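Sulfur oxidation protein SOXB (Thermus thermophilus, PDB 2WDD) probably hydrolyses the sulfur-sulfur bond of a cysteine S-thiosulfonate in the Sox sulfur oxidation pathway, at a site holding two manganese ions. Local coordinates at residues V161-W166 with V224-S229; E165-R170 with G426-E431; N188-D191 with D196-F199; Y221-V224 with F230-G233. All blocks are in the same frame, centred on the assembly; numbering follows the deposited sequence. Where two conformers were deposited one is given.

Contact 1: V161-W166 with V224-S229; sequences VSHWEW and VSHPES. With MN (manganese (II) ion), chain H.
His163 and His226 meet nitrogen to nitrogen. His163 NE2 donates to His226 NE2 across 2.8 Å, but the bond is bent, with an angle of 136° at the hydrogen. The donor lies close to the plane of the His226 ring, whereas the acceptor stands 22° off the plane of the His163 ring. The other nitrogen of the donor ring serves a metal: His163 ND1 sits 2.2 Å from a manganese ion, whose remaining protein ligands are Asp132, His263 and His286. Histidine suits this place because it can bind a metal through one nitrogen and donate a hydrogen bond through the other.

Aromatic packing provides the second grip. His226 points its edge at Trp164, and CE1 of His226 stands over the centre of the six-membered ring, 3.4 Å from Trp164 CZ2, with the planes 73° apart in a T-shaped stack. The indole face backs the CE1 edge of His226, and a bound sulfate lies against the same tryptophan.

Hydrogen bonds steady the metal-binding loop. His163 N gives its hydrogen to Glu165 OE1 at 3.0 Å, and Trp166 NE1 reaches Ser162 OG at 2.8 Å.

An alanine in place of His226 is likely to leave His163 NE2 and Tyr429 without a partner, strip one neighbour from the Trp164 face and leave the His163 ring's orientation resting more on the metal bond.

His226 ND1 meets the hydroxyl of Tyr429, so polar contacts run from the manganese through two imidazoles to a phenol. His226 is thus placed as a second-shell residue, consistent with its orienting the first-shell ligand His163.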
# COMPACT_ATOMS: atom_id res chain seq x y z
N VAL A 161 11.37 0.99 -7.72
CA VAL A 161 11.84 1.75 -6.58
C VAL A 161 11.47 0.94 -5.33
O VAL A 161 11.04 -0.22 -5.46
CB VAL A 161 11.36 3.21 -6.55
CG1 VAL A 161 11.92 3.96 -7.77
CG2 VAL A 161 9.84 3.30 -6.51
N SER A 162 11.65 1.51 -4.14
CA SER A 162 11.45 0.68 -2.96
C SER A 162 10.91 1.33 -1.70
O SER A 162 10.92 2.54 -1.53
CB SER A 162 12.81 0.07 -2.60
OG SER A 162 13.66 1.06 -2.04
N HIS A 163 10.48 0.45 -0.79
CA HIS A 163 10.06 0.80 0.55
C HIS A 163 10.14 -0.45 1.43
O HIS A 163 11.18 -0.69 2.08
CB HIS A 163 8.68 1.44 0.60
CG HIS A 163 8.14 1.58 2.00
ND1 HIS A 163 6.81 1.81 2.26
CD2 HIS A 163 8.75 1.46 3.21
CE1 HIS A 163 6.62 1.84 3.57
NE2 HIS A 163 7.78 1.63 4.17
N TRP A 164 9.09 -1.28 1.42
CA TRP A 164 9.07 -2.48 2.27
C TRP A 164 10.13 -3.51 1.92
O TRP A 164 10.43 -4.39 2.71
CB TRP A 164 7.69 -3.14 2.32
CG TRP A 164 6.76 -2.47 3.29
CD1 TRP A 164 5.97 -1.37 3.06
CD2 TRP A 164 6.47 -2.89 4.62
NE1 TRP A 164 5.25 -1.06 4.19
CE2 TRP A 164 5.54 -1.98 5.16
CE3 TRP A 164 6.95 -3.93 5.42
CZ2 TRP A 164 5.08 -2.08 6.48
CZ3 TRP A 164 6.48 -4.03 6.73
CH2 TRP A 164 5.56 -3.11 7.24
N GLU A 165 10.71 -3.39 0.73
CA GLU A 165 11.78 -4.28 0.29
C GLU A 165 12.86 -4.34 1.37
O GLU A 165 13.43 -5.41 1.64
CB GLU A 165 12.42 -3.68 -0.96
CG GLU A 165 11.70 -4.02 -2.27
CD GLU A 165 10.31 -3.40 -2.42
OE1 GLU A 165 10.07 -2.28 -1.89
OE2 GLU A 165 9.50 -4.01 -3.15
N TRP A 166 13.14 -3.20 1.98
CA TRP A 166 14.19 -3.13 2.98
C TRP A 166 13.95 -3.92 4.25
O TRP A 166 14.88 -4.08 5.05
CB TRP A 166 14.55 -1.69 3.28
CG TRP A 166 15.09 -1.02 2.06
CD1 TRP A 166 14.39 -0.26 1.16
CD2 TRP A 166 16.41 -1.18 1.51
NE1 TRP A 166 15.20 0.08 0.09
CE2 TRP A 166 16.44 -0.47 0.29
CE3 TRP A 166 17.57 -1.84 1.93
CZ2 TRP A 166 17.60 -0.37 -0.50
CZ3 TRP A 166 18.70 -1.76 1.14
CH2 TRP A 166 18.71 -1.02 -0.06
N VAL A 224 12.48 5.31 10.39
CA VAL A 224 11.60 5.41 11.55
C VAL A 224 10.40 4.46 11.45
O VAL A 224 9.67 4.26 12.43
CB VAL A 224 11.11 6.87 11.78
CG1 VAL A 224 12.29 7.82 11.99
CG2 VAL A 224 10.20 7.33 10.64
N SER A 225 10.20 3.87 10.27
CA SER A 225 9.04 3.02 10.01
C SER A 225 9.24 1.53 10.18
O SER A 225 8.27 0.77 10.17
CB SER A 225 8.51 3.29 8.60
OG SER A 225 8.08 4.63 8.48
N HIS A 226 10.50 1.11 10.29
CA HIS A 226 10.84 -0.30 10.39
C HIS A 226 12.06 -0.44 11.28
O HIS A 226 12.76 0.53 11.52
CB HIS A 226 11.17 -0.83 9.00
CG HIS A 226 10.12 -0.50 7.99
ND1 HIS A 226 8.92 -1.17 7.93
CD2 HIS A 226 10.06 0.47 7.04
CE1 HIS A 226 8.16 -0.63 6.99
NE2 HIS A 226 8.83 0.36 6.43
N PRO A 227 12.35 -1.68 11.73
CA PRO A 227 13.53 -1.89 12.58
C PRO A 227 14.76 -1.24 11.96
O PRO A 227 15.03 -1.41 10.77
CB PRO A 227 13.66 -3.41 12.60
CG PRO A 227 12.22 -3.88 12.57
CD PRO A 227 11.50 -2.88 11.65
N GLU A 228 15.46 -0.45 12.77
CA GLU A 228 16.62 0.29 12.30
C GLU A 228 17.70 -0.62 11.74
O GLU A 228 18.44 -0.23 10.84
CB GLU A 228 17.18 1.16 13.42
CG GLU A 228 16.22 2.23 13.90
CD GLU A 228 15.38 1.77 15.09
OE1 GLU A 228 15.18 0.55 15.26
OE2 GLU A 228 14.94 2.65 15.86
N SER A 229 17.79 -1.83 12.27
CA SER A 229 18.82 -2.77 11.85
C SER A 229 18.74 -3.11 10.36
O SER A 229 19.75 -3.44 9.74
CB SER A 229 18.74 -4.05 12.68
OG SER A 229 17.52 -4.73 12.46
MN MN H . 5.02 1.94 0.94
O HOH W 1 2.94 1.55 1.00

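Contact 2: E165-R170 with G426-E431; sequences EWTLGR and GFTYPE
Thr428 reaches across to Thr167, and its short side chain can be followed atom by atom. Its CB lies 3.4 Å from the carbonyl oxygen, Thr167 O. There it branches: OG1 sits between the backbone N and the carbonyl carbon (chi1 53°), a setting that turns the hydroxyl to the other segment. Thr428 OG1 donates to Thr167 O at 2.7 Å, approaching well off the carbonyl plane, with a C=O...donor angle of 131°. The methyl branch, CG2, meets Leu168 CD2 at 4.2 Å, an apolar contact next to the hydrogen bond. Threonine suits the place because its two branches answer a carbonyl and a leucine together.

Thr167 uses both of its branches as well. Its OG1 receives a hydrogen from a water 2.8 Å away, and the same water accepts from Thr428 N, so hydroxyl-to-backbone links tie the segments once directly and once through water. Thr167 OG1 is also hydrogen-bonded to Trp164 O, which fixes its rotation within the 3-10 turn. Its methyl, CG2, meets the edge of the Tyr429 ring near the ring plane, 4.0 Å from CE2 of that tyrosine. Phe427 CD1 lies above one face of this ring, and the phenol oxygen at its far end is directed to His226.

Thr428 belongs to the part of the chain matching the 5'-nucleotidase C-terminal domain, while Thr167 lies in the loop that carries the manganese ligand His163. The contact is consistent with a domain junction near the dimanganese site, as in two-domain enzymes of the 5'-nucleotidase family.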
# COMPACT_ATOMS: atom_id res chain seq x y z
N GLU A 165 10.71 -3.39 0.73
CA GLU A 165 11.78 -4.28 0.29
C GLU A 165 12.86 -4.34 1.37
O GLU A 165 13.43 -5.41 1.64
CB GLU A 165 12.42 -3.68 -0.96
CG GLU A 165 11.70 -4.02 -2.27
CD GLU A 165 10.31 -3.40 -2.42
OE1 GLU A 165 10.07 -2.28 -1.89
OE2 GLU A 165 9.50 -4.01 -3.15
N TRP A 166 13.14 -3.20 1.98
CA TRP A 166 14.19 -3.13 2.98
C TRP A 166 13.95 -3.92 4.25
O TRP A 166 14.88 -4.08 5.05
CB TRP A 166 14.55 -1.69 3.28
CG TRP A 166 15.09 -1.02 2.06
CD1 TRP A 166 14.39 -0.26 1.16
CD2 TRP A 166 16.41 -1.18 1.51
NE1 TRP A 166 15.20 0.08 0.09
CE2 TRP A 166 16.44 -0.47 0.29
CE3 TRP A 166 17.57 -1.84 1.93
CZ2 TRP A 166 17.60 -0.37 -0.50
CZ3 TRP A 166 18.70 -1.76 1.14
CH2 TRP A 166 18.71 -1.02 -0.06
N THR A 167 12.73 -4.41 4.46
CA THR A 167 12.45 -5.20 5.66
C THR A 167 13.00 -6.61 5.51
O THR A 167 12.91 -7.42 6.43
CB THR A 167 10.96 -5.19 6.06
OG1 THR A 167 10.17 -5.82 5.05
CG2 THR A 167 10.48 -3.77 6.30
N LEU A 168 13.61 -6.88 4.36
CA LEU A 168 14.29 -8.16 4.14
C LEU A 168 15.72 -8.02 4.65
O LEU A 168 16.44 -9.02 4.77
CB LEU A 168 14.33 -8.53 2.66
CG LEU A 168 12.97 -8.86 2.03
CD1 LEU A 168 13.10 -8.97 0.52
CD2 LEU A 168 12.39 -10.14 2.61
N GLY A 169 16.13 -6.79 4.93
CA GLY A 169 17.49 -6.48 5.38
C GLY A 169 18.36 -6.08 4.19
O GLY A 169 18.15 -6.57 3.09
N ARG A 170 19.34 -5.21 4.44
CA ARG A 170 20.21 -4.74 3.36
C ARG A 170 20.90 -5.87 2.61
O ARG A 170 20.98 -5.83 1.38
CB ARG A 170 21.22 -3.71 3.87
CG ARG A 170 22.00 -3.01 2.77
CD ARG A 170 23.23 -2.33 3.33
NE ARG A 170 24.04 -1.70 2.29
CZ ARG A 170 24.80 -0.63 2.49
NH1 ARG A 170 25.51 -0.12 1.49
NH2 ARG A 170 24.84 -0.06 3.68
N GLY A 426 2.00 -10.54 7.23
CA GLY A 426 3.29 -11.02 6.78
C GLY A 426 4.43 -10.03 6.90
O GLY A 426 5.12 -9.74 5.91
N PHE A 427 4.63 -9.50 8.10
CA PHE A 427 5.78 -8.65 8.40
C PHE A 427 6.96 -9.60 8.58
O PHE A 427 6.80 -10.69 9.12
CB PHE A 427 5.62 -7.98 9.78
CG PHE A 427 4.49 -6.99 9.85
CD1 PHE A 427 4.74 -5.62 9.76
CD2 PHE A 427 3.19 -7.42 10.09
CE1 PHE A 427 3.70 -4.69 9.86
CE2 PHE A 427 2.14 -6.50 10.18
CZ PHE A 427 2.39 -5.14 10.03
N THR A 428 8.17 -9.14 8.26
CA THR A 428 9.34 -9.98 8.56
C THR A 428 9.62 -9.89 10.07
O THR A 428 10.49 -10.61 10.58
CB THR A 428 10.58 -9.54 7.78
OG1 THR A 428 10.80 -8.14 8.00
CG2 THR A 428 10.44 -9.86 6.28
N TYR A 429 8.93 -8.97 10.76
CA TYR A 429 9.05 -8.79 12.21
C TYR A 429 7.62 -8.84 12.76
O TYR A 429 7.05 -7.83 13.13
CB TYR A 429 9.70 -7.44 12.57
CG TYR A 429 9.16 -6.22 11.84
CD1 TYR A 429 8.40 -5.27 12.51
CD2 TYR A 429 9.48 -6.00 10.50
CE1 TYR A 429 7.93 -4.14 11.85
CE2 TYR A 429 8.99 -4.87 9.82
CZ TYR A 429 8.25 -3.94 10.51
OH TYR A 429 7.78 -2.83 9.85
N PRO A 430 7.01 -10.03 12.73
CA PRO A 430 5.59 -10.22 13.06
C PRO A 430 5.27 -10.44 14.53
O PRO A 430 4.13 -10.72 14.89
CB PRO A 430 5.25 -11.49 12.28
CG PRO A 430 6.51 -12.31 12.44
CD PRO A 430 7.64 -11.30 12.31
N GLU A 431 6.27 -10.29 15.39
CA GLU A 431 6.07 -10.53 16.80
C GLU A 431 4.93 -9.74 17.44
O GLU A 431 4.83 -8.53 17.29
CB GLU A 431 7.36 -10.27 17.57
CG GLU A 431 8.47 -11.27 17.24
CD GLU A 431 9.28 -10.90 16.00
OE1 GLU A 431 9.00 -9.85 15.37
OE2 GLU A 431 10.21 -11.65 15.66
O HOH W 2 7.92 -7.30 5.89

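Contact 3: N188-D191 with D196-F199; sequences NIVD and DPLF
Ile189 lays its branched side chain against the rim of Phe199: CG2 of the isoleucine is 3.9 Å from CE2 of the phenylalanine, near the ring plane, with Ile189 CD1 beside it. CG1 lies anti to the carbonyl carbon (chi1 -61°), which turns the CG2 methyl to the ring. Leu198 CD1 fills in on the same methyl at 4.3 Å, and Leu198 CB lies over one face of the phenyl ring, toward its rim. Farther along, Val190 CG1 rests against the proline, 3.7 Å from Pro197 CA and 4.1 Å from Pro197 CG; the stiff, puckered ring gives the methyl a fixed apolar surface.

The backbones form a single antiparallel bridge, with Val190 and Pro197 as the non-hydrogen-bonded pair, a position that asks no N-H of proline. Leu198 N donates to Ile189 O and Asp191 N to Asp196 O, each at 3.0 Å. The return runs along strand 190-191, which also pairs with strand 234-235.

At the turn end Asp196 OD1 packs on Asp191 CB at 3.4 Å. The carboxylates come close, Asp191 OD2 4.2 Å from Asp196 OD1, a repulsion probably eased by the N-H of Leu193, which makes an Asx turn, and that of Phe194.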
# COMPACT_ATOMS: atom_id res chain seq x y z
N ASN A 188 17.61 9.02 -3.69
CA ASN A 188 17.72 9.30 -2.27
C ASN A 188 18.39 8.32 -1.31
O ASN A 188 18.59 8.68 -0.15
CB ASN A 188 16.36 9.74 -1.70
CG ASN A 188 15.28 8.68 -1.84
OD1 ASN A 188 15.16 8.00 -2.86
ND2 ASN A 188 14.49 8.52 -0.78
N ILE A 189 18.69 7.11 -1.76
CA ILE A 189 19.33 6.13 -0.89
C ILE A 189 20.83 6.39 -0.97
O ILE A 189 21.44 6.18 -2.01
CB ILE A 189 18.96 4.70 -1.28
CG1 ILE A 189 17.44 4.50 -1.17
CG2 ILE A 189 19.67 3.68 -0.37
CD1 ILE A 189 16.94 3.19 -1.74
N VAL A 190 21.40 6.89 0.12
CA VAL A 190 22.81 7.24 0.15
C VAL A 190 23.47 6.65 1.38
O VAL A 190 22.80 6.26 2.34
CB VAL A 190 23.00 8.79 0.12
CG1 VAL A 190 22.26 9.40 -1.07
CG2 VAL A 190 22.53 9.42 1.45
N ASP A 191 24.79 6.61 1.37
CA ASP A 191 25.51 6.11 2.53
C ASP A 191 25.38 7.17 3.63
O ASP A 191 25.45 8.37 3.35
CB ASP A 191 26.99 5.94 2.19
CG ASP A 191 27.79 5.56 3.40
OD1 ASP A 191 27.63 4.41 3.85
OD2 ASP A 191 28.46 6.45 3.96
N ASP A 196 27.38 9.31 -0.47
CA ASP A 196 27.37 8.88 -1.87
C ASP A 196 26.13 8.04 -2.17
O ASP A 196 25.77 7.15 -1.41
CB ASP A 196 28.64 8.09 -2.24
CG ASP A 196 28.96 6.98 -1.24
OD1 ASP A 196 29.17 7.30 -0.06
OD2 ASP A 196 29.10 5.81 -1.67
N PRO A 197 25.46 8.34 -3.29
CA PRO A 197 24.28 7.55 -3.61
C PRO A 197 24.67 6.12 -3.96
O PRO A 197 25.71 5.87 -4.59
CB PRO A 197 23.70 8.26 -4.85
CG PRO A 197 24.18 9.68 -4.70
CD PRO A 197 25.55 9.57 -4.10
N LEU A 198 23.85 5.17 -3.52
CA LEU A 198 24.11 3.76 -3.77
C LEU A 198 23.57 3.22 -5.09
O LEU A 198 24.03 2.20 -5.56
CB LEU A 198 23.63 2.91 -2.59
CG LEU A 198 24.37 3.39 -1.32
CD1 LEU A 198 23.86 2.72 -0.09
CD2 LEU A 198 25.89 3.22 -1.45
N PHE A 199 22.62 3.93 -5.70
CA PHE A 199 22.01 3.47 -6.94
C PHE A 199 21.90 4.62 -7.92
O PHE A 199 21.98 5.78 -7.53
CB PHE A 199 20.60 2.94 -6.67
CG PHE A 199 20.56 1.86 -5.62
CD1 PHE A 199 21.09 0.62 -5.88
CD2 PHE A 199 20.07 2.14 -4.35
CE1 PHE A 199 21.08 -0.38 -4.91
CE2 PHE A 199 20.05 1.15 -3.37
CZ PHE A 199 20.55 -0.11 -3.65
O HOH W 3 20.62 5.55 -4.47

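Contact 4: Y221-V224 with F230-G233; sequences YVKV and FTEG. With TBU (tertiary-butyl alcohol), chain E.
Lys223 bends its chain over Thr231 to bring its ammonium group to the threonine hydroxyl, NZ donating to Thr231 OG1 at 3.1 Å. The bends lie at the far end, chi3 72° and chi4 80°, and fold the tip back alongside Thr231. NZ has further partners in a water, 2.8 Å from NZ, which also accepts from Gly233 N, and in the carbonyl oxygen of Leu234. Three bonds therefore grip the amine. Beside this polar cluster, CG1 of Val222 touches CG2 of Thr231 at 3.6 Å, the threonine offering its methyl to one neighbour and its hydroxyl to the other. A bound tert-butanol lies along the aliphatic part of Lys223, its oxygen 3.2 Å from Lys223 CD and hydrogen-bonded to Phe236 N.

Farther out, a water 2.7 Å from Thr231 OG1 also lies within reach of Val222 O, probably linking the threonine to the helix backbone. A methionine in place of Lys223 would probably leave Thr231 OG1 and Leu234 O without their charged donor and set the 230-233 loop freer to move.

Helix 222-225 is thus fastened to the loop that leads into strand 234-235, the partner of strand 190-191, with Val222 and Thr231 both packing on Phe236.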
# COMPACT_ATOMS: atom_id res chain seq x y z
N TYR A 221 10.99 7.63 4.68
CA TYR A 221 10.84 7.37 6.10
C TYR A 221 11.08 5.93 6.53
O TYR A 221 10.58 5.48 7.57
CB TYR A 221 9.49 7.89 6.59
CG TYR A 221 9.24 9.32 6.17
CD1 TYR A 221 10.06 10.35 6.62
CD2 TYR A 221 8.23 9.63 5.27
CE1 TYR A 221 9.84 11.66 6.23
CE2 TYR A 221 7.99 10.95 4.89
CZ TYR A 221 8.80 11.95 5.37
OH TYR A 221 8.59 13.26 4.97
N VAL A 222 11.88 5.21 5.76
CA VAL A 222 12.18 3.82 6.08
C VAL A 222 12.79 3.66 7.48
O VAL A 222 12.49 2.69 8.18
CB VAL A 222 13.09 3.18 5.00
CG1 VAL A 222 13.41 1.74 5.35
CG2 VAL A 222 12.43 3.26 3.62
N LYS A 223 13.69 4.56 7.86
CA LYS A 223 14.38 4.43 9.13
C LYS A 223 13.51 4.48 10.39
O LYS A 223 13.75 3.75 11.35
CB LYS A 223 15.59 5.35 9.21
CG LYS A 223 16.57 5.15 8.05
CD LYS A 223 17.95 5.72 8.35
CE LYS A 223 18.69 4.87 9.37
NZ LYS A 223 19.31 3.65 8.78
N VAL A 224 12.48 5.31 10.39
CA VAL A 224 11.60 5.41 11.55
C VAL A 224 10.40 4.46 11.45
O VAL A 224 9.67 4.26 12.43
CB VAL A 224 11.11 6.87 11.78
CG1 VAL A 224 12.29 7.82 11.99
CG2 VAL A 224 10.20 7.33 10.64
N PHE A 230 17.54 -3.04 9.80
CA PHE A 230 17.34 -3.40 8.40
C PHE A 230 18.04 -2.46 7.43
O PHE A 230 18.33 -2.85 6.30
CB PHE A 230 15.85 -3.39 8.05
CG PHE A 230 15.06 -4.51 8.67
CD1 PHE A 230 15.64 -5.75 8.93
CD2 PHE A 230 13.71 -4.34 8.94
CE1 PHE A 230 14.89 -6.78 9.47
CE2 PHE A 230 12.96 -5.37 9.47
CZ PHE A 230 13.54 -6.59 9.74
N THR A 231 18.23 -1.20 7.84
CA THR A 231 18.82 -0.18 6.97
C THR A 231 20.03 0.53 7.56
O THR A 231 20.36 1.65 7.16
CB THR A 231 17.77 0.87 6.57
OG1 THR A 231 17.29 1.55 7.74
CG2 THR A 231 16.59 0.21 5.86
N GLU A 232 20.69 -0.10 8.52
CA GLU A 232 21.86 0.52 9.14
C GLU A 232 22.92 0.84 8.08
O GLU A 232 23.22 0.01 7.22
CB GLU A 232 22.43 -0.36 10.25
CG GLU A 232 22.97 -1.69 9.78
CD GLU A 232 23.05 -2.70 10.91
OE1 GLU A 232 22.49 -3.81 10.77
OE2 GLU A 232 23.65 -2.37 11.96
N GLY A 233 23.44 2.06 8.11
CA GLY A 233 24.46 2.50 7.17
C GLY A 233 23.86 3.27 6.01
O GLY A 233 24.59 3.89 5.23
O TBU E . 17.00 8.13 6.45
C TBU E . 17.22 9.25 7.34
C1 TBU E . 18.66 9.70 7.27
C2 TBU E . 16.38 10.50 7.03
C3 TBU E . 16.93 8.81 8.76
O HOH W 4 14.93 0.69 8.85
O HOH W 5 21.89 4.36 9.64

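From the N terminus, the loop after strand 159-160 opens contacts 1 and 2 from one shared run of residues, Glu165 and Trp166 belonging to both. Contact 3 closes first, a tight local return that lies wholly within the spans of those two. Contact 4 opens next, on helix 222-225; contact 1 then closes at 224-229, and contact 4 only at 230-233, so these two cross and overlap at Val224. Contact 2 closes last, at 426-431, crossing contact 1 as well, and encloses contacts 3 and 4 while joining the metal-binding part to the C-terminal domain. Trp166 packs on Ile189 and Phe199 of contact 3 and on Phe230 and Thr231 of contact 4, linking both to the shared loop.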